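Local coordinates for protein glycosyltransferase Gtf1 (Streptococcus pneumoniae, PDB 4PQG) that belongs to the GT-B class of glycosyltransferases, with two Rossmann-like domains, an extended beta-sheet domain and UDP bound in a pocket, at residues F208-A211 with F212-L216. Residues are numbered along the deposited sequence; the frame is centred on the assembly and turned at random.
Sequences FVRA and FMKSL
Lys214 runs alongside Arg210 one helical turn further on, the two side chains pointing the same way. The lysine CB sits against the carbonyl oxygens of the preceding turn, 3.7 Å from Arg210 O. CG comes closer to that same oxygen, at 3.4 Å, because chi1 of -68° sets it beside the lysine's own backbone N, the very group that donates to Arg210 O. From there the chain stays extended through CD to CE, and CE lies 4.1 Å from Arg210 CG, a methylene-to-methylene touch. A single bend, at chi4, places NZ 5.7 Å from Arg210 NH1. Both head groups face acidic side chains of helix 233-240: Arg210 makes salt bridges to Glu238 and Glu239, and Lys214 NZ has a long, weak ion pair with Glu239.

On the buried side, Val209 CG1 meets Met213 CG at 4.3 Å, and Phe212 presents its ring edge to Val209 O. Leu73 of helix 73-76 packs on Val209 and Phe212, while Met213 reaches Ile14 of strand 10-15.

Four i+4 backbone bonds carry the helix through both segments, the last from Ser215 N to Ala211 O being the most bent (152°). Ser215 OG also turns back to a lone pair of Phe212 O, in the carbonyl plane at 2.8 Å, and is also hydrogen-bonded to His76 NE2. This is an amphipathic alpha-helix, with one apolar face packed on Leu73 and Ile14 and a basic edge of Arg210 and Lys214 turned to the glutamates of helix 233-240, in the segment leading from strand 201-203 of the extended antiparallel sheet into strand 223-226 of a Rossmann-like parallel sheet.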
loop_
_atom_site.group_PDB
_atom_site.type_symbol
_atom_site.label_atom_id
_atom_site.label_comp_id
_atom_site.label_asym_id
_atom_site.label_seq_id
_atom_site.Cartn_x
_atom_site.Cartn_y
_atom_site.Cartn_z
ATOM N N PHE A 208 6.642 22.097 7.873
ATOM C CA PHE A 208 6.187 22.077 6.499
ATOM C C PHE A 208 4.821 21.393 6.401
ATOM O O PHE A 208 3.883 21.919 5.772
ATOM C CB PHE A 208 7.240 21.340 5.651
ATOM C CG PHE A 208 6.926 21.279 4.179
ATOM C CD1 PHE A 208 6.762 22.438 3.431
ATOM C CD2 PHE A 208 6.863 20.051 3.531
ATOM C CE1 PHE A 208 6.520 22.374 2.067
ATOM C CE2 PHE A 208 6.632 19.984 2.171
ATOM C CZ PHE A 208 6.461 21.144 1.435
ATOM N N VAL A 209 4.700 20.233 7.048
ATOM C CA VAL A 209 3.420 19.512 7.100
ATOM C C VAL A 209 2.360 20.335 7.845
ATOM O O VAL A 209 1.198 20.317 7.463
ATOM C CB VAL A 209 3.592 18.098 7.716
ATOM C CG1 VAL A 209 2.248 17.431 7.976
ATOM C CG2 VAL A 209 4.435 17.240 6.770
ATOM N N ARG A 210 2.764 21.058 8.886
ATOM C CA ARG A 210 1.829 21.967 9.570
ATOM C C ARG A 210 1.236 22.992 8.599
ATOM O O ARG A 210 0.017 23.177 8.556
ATOM C CB ARG A 210 2.488 22.668 10.761
ATOM C CG ARG A 210 1.465 23.256 11.715
ATOM C CD ARG A 210 2.115 24.064 12.818
ATOM N NE ARG A 210 2.765 23.200 13.798
ATOM C CZ ARG A 210 2.125 22.427 14.685
ATOM N NH1 ARG A 210 0.793 22.378 14.725
ATOM N NH2 ARG A 210 2.830 21.686 15.537
ATOM N N ALA A 211 2.107 23.635 7.819
ATOM C CA ALA A 211 1.706 24.622 6.816
ATOM C C ALA A 211 0.768 24.007 5.803
ATOM O O ALA A 211 -0.219 24.625 5.386
ATOM C CB ALA A 211 2.938 25.191 6.114
ATOM N N PHE A 212 1.091 22.783 5.385
ATOM C CA PHE A 212 0.204 22.022 4.534
ATOM C C PHE A 212 -1.186 21.846 5.177
ATOM O O PHE A 212 -2.222 22.178 4.566
ATOM C CB PHE A 212 0.796 20.649 4.219
ATOM C CG PHE A 212 -0.208 19.717 3.597
ATOM C CD1 PHE A 212 -0.549 19.847 2.254
ATOM C CD2 PHE A 212 -0.842 18.755 4.362
ATOM C CE1 PHE A 212 -1.501 19.008 1.682
ATOM C CE2 PHE A 212 -1.799 17.912 3.803
ATOM C CZ PHE A 212 -2.128 18.044 2.456
ATOM N N MET A 213 -1.203 21.346 6.406
ATOM C CA MET A 213 -2.467 21.138 7.121
ATOM C C MET A 213 -3.303 22.421 7.209
ATOM O O MET A 213 -4.500 22.393 6.936
ATOM C CB MET A 213 -2.225 20.554 8.506
ATOM C CG MET A 213 -1.695 19.120 8.511
ATOM S SD MET A 213 -2.800 17.873 7.819
ATOM C CE MET A 213 -4.058 17.789 9.096
ATOM N N LYS A 214 -2.664 23.535 7.555
ATOM C CA LYS A 214 -3.352 24.829 7.686
ATOM C C LYS A 214 -3.901 25.270 6.338
ATOM O O LYS A 214 -5.008 25.807 6.265
ATOM C CB LYS A 214 -2.418 25.896 8.277
ATOM C CG LYS A 214 -2.072 25.622 9.728
ATOM C CD LYS A 214 -1.332 26.774 10.374
ATOM C CE LYS A 214 -1.112 26.494 11.850
ATOM N NZ LYS A 214 -2.347 26.685 12.658
ATOM N N SER A 215 -3.142 24.997 5.274
ATOM C CA SER A 215 -3.573 25.290 3.899
ATOM C C SER A 215 -4.842 24.544 3.463
ATOM O O SER A 215 -5.425 24.893 2.441
ATOM C CB SER A 215 -2.437 25.057 2.876
ATOM O OG SER A 215 -2.493 23.767 2.271
ATOM N N LEU A 216 -5.246 23.508 4.202
ATOM C CA LEU A 216 -6.505 22.806 3.893
ATOM C C LEU A 216 -7.736 23.593 4.334
ATOM O O LEU A 216 -8.838 23.339 3.839
ATOM C CB LEU A 216 -6.556 21.400 4.521
ATOM C CG LEU A 216 -5.421 20.456 4.114
ATOM C CD1 LEU A 216 -5.441 19.173 4.939
ATOM C CD2 LEU A 216 -5.471 20.157 2.623
#